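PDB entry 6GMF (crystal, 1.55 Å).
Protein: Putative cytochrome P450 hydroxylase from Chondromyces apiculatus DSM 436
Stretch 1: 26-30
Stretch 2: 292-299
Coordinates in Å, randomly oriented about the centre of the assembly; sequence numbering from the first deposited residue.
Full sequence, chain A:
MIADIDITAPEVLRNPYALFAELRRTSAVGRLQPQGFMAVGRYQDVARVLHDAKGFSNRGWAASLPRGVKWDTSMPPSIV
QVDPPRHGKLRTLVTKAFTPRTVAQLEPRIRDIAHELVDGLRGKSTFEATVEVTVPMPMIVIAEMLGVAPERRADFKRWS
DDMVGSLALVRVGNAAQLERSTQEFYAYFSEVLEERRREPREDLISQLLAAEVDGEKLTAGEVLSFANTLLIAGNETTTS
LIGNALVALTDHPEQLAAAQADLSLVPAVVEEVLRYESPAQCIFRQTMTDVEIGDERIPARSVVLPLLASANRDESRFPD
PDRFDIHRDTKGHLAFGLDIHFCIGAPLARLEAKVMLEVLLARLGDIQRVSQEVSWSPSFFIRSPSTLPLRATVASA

Stretch 1, residues 26-30: TSAVG
Stretch 2 (292-299) EIGDERIP

What shape does each stretch bring to the contact? Residues 292-299 form a tight hairpin: a strand ending at Ile293, a type I' turn from Ile293 to Glu296, and a returning strand from Glu296 to Ile298. Two backbone hydrogen bonds close it, Ile293 N to Glu296 O at 2.7 Å and Glu296 N to Ile293 O at 2.9 Å. At the bend, Gly294 (phi/psi 47/46) and Asp295 (67/14) both take positive phi. The other stretch comes off a helix that still holds Thr26 (-96/-48). Ser27 opens out to -160/149, Ala28 turns back to -61/-31, and Val29 (-131/136) leads into the extended Gly30 (-119/166). The CA-to-CB bonds of Ala28 and Val29 point toward the hairpin.

How does Ala28 fit against the turn? Its methyl is a small bump received by a hollow with a largely backbone floor. CB lies 3.5 Å from Ile293 O and 3.8 Å from Gly294 O, while the side chains of Ile293 and Glu296 add carbon walls, with Ala28 CB 4.2 Å from Ile293 CG1 and 3.9 Å from Glu296 CG. The backbones come close here, Ala28 CA and Gly294 CA being 5.3 Å apart. That approach depends on the missing side chain of Gly294: a CB built there would point toward Ala28 and fall 2.6 Å from Ala28 CB, a clash. Positive phi by itself also favours glycine at this position.

Where does Val29 go? Its chi1 of -178° (t) sends CG2 to the hairpin, and this methyl makes its closest approach, 3.6 Å, to Glu296 CB. The same methyl packs on both strands: Val29 CG2 is 4.3 Å from Ile293 CG1 and 4.1 Å from Ile298 CD1. Ile293 starts sideways, with chi1 off the wells at 138° and chi2 at 167° (t), but its end comes nearer to the other stretch. Ile298 points toward it with chi1 -60° (m) and chi2 173° (t), so its reach is extended through CG1 to CD1. Val29 CA and Glu296 CA remain 6.5 Å apart, a spacing that leaves room for side chains between the backbones.

What happens along the polar side of the contact? Glu296 (-108/130) points its CB toward the other stretch, then bends through chi1 -52° (m), chi2 -74° (m) and chi3 -10°. Its CB and CG serve as packing surface for Val29 and Ala28, and the carboxylate carries on to Ser27, where Glu296 OE2 lies 3.3 Å from Ser27 OG. No hydrogen bond joins the stretches, so the fit rests on packing, with 260 Å² buried over both sides. Ser27, at chi1 178° (t), instead donates from OG to Val29 O at 2.8 Å, a bond that spans the bend at Ala28. Arg297 (-91/138) points away from the contact, its chi angles running 159°, -87°, -156° and 167°.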

ATOM      1  N   THR A  26     -24.648  -4.707 -11.884  1.00 28.12           N
ATOM      2  CA  THR A  26     -24.982  -4.276 -13.251  1.00 29.40           C
ATOM      3  C   THR A  26     -24.178  -5.013 -14.325  1.00 28.39           C
ATOM      4  O   THR A  26     -24.753  -5.464 -15.307  1.00 31.70           O
ATOM      5  CB  THR A  26     -24.718  -2.780 -13.425  1.00 30.01           C
ATOM      6  OG1 THR A  26     -25.506  -2.093 -12.462  1.00 35.60           O
ATOM      7  CG2 THR A  26     -25.040  -2.279 -14.818  1.00 34.06           C
ATOM      8  N   SER A  27     -22.854  -5.100 -14.154  1.00 26.94           N
ATOM      9  CA  SER A  27     -21.996  -5.580 -15.217  1.00 27.09           C
ATOM     10  C   SER A  27     -20.648  -6.054 -14.664  1.00 26.34           C
ATOM     11  O   SER A  27     -20.156  -5.520 -13.659  1.00 27.01           O
ATOM     12  CB  SER A  27     -21.788  -4.495 -16.236  1.00 31.60           C
ATOM     13  OG  SER A  27     -20.917  -4.953 -17.254  1.00 39.53           O
ATOM     14  N   ALA A  28     -20.077  -7.050 -15.345  1.00 25.24           N
ATOM     15  CA  ALA A  28     -18.738  -7.562 -15.083  1.00 23.71           C
ATOM     16  C   ALA A  28     -17.699  -6.465 -15.292  1.00 24.35           C
ATOM     17  O   ALA A  28     -16.605  -6.517 -14.677  1.00 21.64           O
ATOM     18  CB  ALA A  28     -18.428  -8.764 -15.948  1.00 21.51           C
ATOM     19  N   VAL A  29     -17.980  -5.540 -16.212  1.00 24.78           N
ATOM     20  CA  VAL A  29     -17.065  -4.489 -16.590  1.00 26.70           C
ATOM     21  C   VAL A  29     -17.770  -3.128 -16.580  1.00 27.05           C
ATOM     22  O   VAL A  29     -18.876  -2.995 -17.103  1.00 27.44           O
ATOM     23  CB  VAL A  29     -16.481  -4.807 -17.977  1.00 25.54           C
ATOM     24  CG1 VAL A  29     -15.480  -3.752 -18.384  1.00 29.07           C
ATOM     25  CG2 VAL A  29     -15.865  -6.198 -17.990  1.00 25.88           C
ATOM     26  N   GLY A  30     -17.090  -2.126 -16.015  1.00 24.63           N
ATOM     27  CA  GLY A  30     -17.452  -0.713 -16.021  1.00 24.23           C
ATOM     28  C   GLY A  30     -16.384   0.103 -16.721  1.00 26.27           C
ATOM     29  O   GLY A  30     -15.310  -0.416 -17.064  1.00 27.84           O
ATOM     30  N   GLU A 292     -12.359 -11.561 -22.760  1.00 35.41           N
ATOM     31  CA  GLU A 292     -13.730 -11.649 -22.347  1.00 36.06           C
ATOM     32  C   GLU A 292     -13.732 -11.853 -20.837  1.00 32.51           C
ATOM     33  O   GLU A 292     -13.039 -12.728 -20.296  1.00 38.32           O
ATOM     34  CB  GLU A 292     -14.470 -12.772 -23.079  1.00 35.00           C
ATOM     35  N   ILE A 293     -14.492 -11.025 -20.133  1.00 36.63           N
ATOM     36  CA  ILE A 293     -14.707 -11.335 -18.735  1.00 37.21           C
ATOM     37  C   ILE A 293     -16.183 -11.111 -18.416  1.00 36.71           C
ATOM     38  O   ILE A 293     -16.753 -10.103 -18.749  1.00 35.04           O
ATOM     39  CB  ILE A 293     -13.743 -10.591 -17.791  1.00 42.75           C
ATOM     40  CG1 ILE A 293     -14.489 -10.071 -16.566  1.00 43.18           C
ATOM     41  CG2 ILE A 293     -12.966  -9.491 -18.491  1.00 44.44           C
ATOM     42  CD1 ILE A 293     -13.585  -9.633 -15.482  1.00 47.85           C
ATOM     43  N   GLY A 294     -16.788 -12.143 -17.827  1.00 40.73           N
ATOM     44  CA  GLY A 294     -18.216 -12.188 -17.549  1.00 43.85           C
ATOM     45  C   GLY A 294     -19.063 -11.766 -18.737  1.00 42.05           C
ATOM     46  O   GLY A 294     -19.974 -10.970 -18.573  1.00 44.67           O
ATOM     47  N   ASP A 295     -18.734 -12.295 -19.926  1.00 45.83           N
ATOM     48  CA  ASP A 295     -19.486 -12.108 -21.180  1.00 47.51           C
ATOM     49  C   ASP A 295     -19.417 -10.653 -21.660  1.00 47.20           C
ATOM     50  O   ASP A 295     -20.162 -10.240 -22.544  1.00 44.73           O
ATOM     51  CB  ASP A 295     -20.935 -12.599 -21.056  1.00 53.00           C
ATOM     52  CG  ASP A 295     -21.151 -14.014 -21.586  1.00 57.56           C
ATOM     53  OD1 ASP A 295     -20.317 -14.894 -21.280  1.00 56.69           O
ATOM     54  OD2 ASP A 295     -22.139 -14.225 -22.318  1.00 65.16           O
ATOM     55  N   GLU A 296     -18.498  -9.882 -21.083  1.00 46.35           N
ATOM     56  CA  GLU A 296     -18.203  -8.553 -21.545  1.00 43.26           C
ATOM     57  C   GLU A 296     -16.830  -8.658 -22.203  1.00 43.61           C
ATOM     58  O   GLU A 296     -15.886  -9.234 -21.618  1.00 42.38           O
ATOM     59  CB  GLU A 296     -18.183  -7.534 -20.401  1.00 45.88           C
ATOM     60  CG  GLU A 296     -19.419  -7.555 -19.515  1.00 47.43           C
ATOM     61  CD  GLU A 296     -20.642  -6.955 -20.172  1.00 52.41           C
ATOM     62  OE1 GLU A 296     -20.498  -6.342 -21.255  1.00 55.43           O
ATOM     63  OE2 GLU A 296     -21.730  -7.104 -19.600  1.00 57.88           O
ATOM     64  N   ARG A 297     -16.744  -8.140 -23.427  1.00 40.87           N
ATOM     65  CA  ARG A 297     -15.521  -8.169 -24.173  1.00 41.94           C
ATOM     66  C   ARG A 297     -14.765  -6.872 -23.840  1.00 39.39           C
ATOM     67  O   ARG A 297     -15.351  -5.798 -23.702  1.00 38.05           O
ATOM     68  CB  ARG A 297     -15.842  -8.423 -25.651  1.00 47.64           C
ATOM     69  CG  ARG A 297     -14.750  -7.999 -26.620  1.00 52.72           C
ATOM     70  CD  ARG A 297     -14.915  -6.540 -26.979  1.00 55.88           C
ATOM     71  NE  ARG A 297     -14.299  -6.258 -28.259  1.00 60.28           N
ATOM     72  CZ  ARG A 297     -14.482  -5.142 -28.941  1.00 57.23           C
ATOM     73  NH1 ARG A 297     -13.714  -4.892 -29.986  1.00 59.13           N
ATOM     74  NH2 ARG A 297     -15.412  -4.279 -28.568  1.00 55.71           N
ATOM     75  N   ILE A 298     -13.451  -7.004 -23.639  1.00 35.85           N
ATOM     76  CA  ILE A 298     -12.585  -5.857 -23.393  1.00 31.64           C
ATOM     77  C   ILE A 298     -11.609  -5.834 -24.561  1.00 24.78           C
ATOM     78  O   ILE A 298     -10.925  -6.819 -24.827  1.00 25.38           O
ATOM     79  CB  ILE A 298     -11.852  -5.943 -22.037  1.00 27.73           C
ATOM     80  CG1 ILE A 298     -12.818  -6.013 -20.847  1.00 27.30           C
ATOM     81  CG2 ILE A 298     -10.892  -4.778 -21.872  1.00 27.93           C
ATOM     82  CD1 ILE A 298     -12.114  -6.263 -19.529  1.00 27.49           C
ATOM     83  N   PRO A 299     -11.571  -4.736 -25.335  1.00 30.09           N
ATOM     84  CA  PRO A 299     -10.692  -4.688 -26.496  1.00 32.03           C
ATOM     85  C   PRO A 299      -9.216  -4.748 -26.083  1.00 30.56           C
ATOM     86  O   PRO A 299      -8.837  -4.353 -24.966  1.00 27.76           O
ATOM     87  CB  PRO A 299     -10.961  -3.333 -27.154  1.00 30.92           C
ATOM     88  CG  PRO A 299     -12.142  -2.734 -26.431  1.00 33.37           C
ATOM     89  CD  PRO A 299     -12.253  -3.459 -25.102  1.00 31.91           C
TER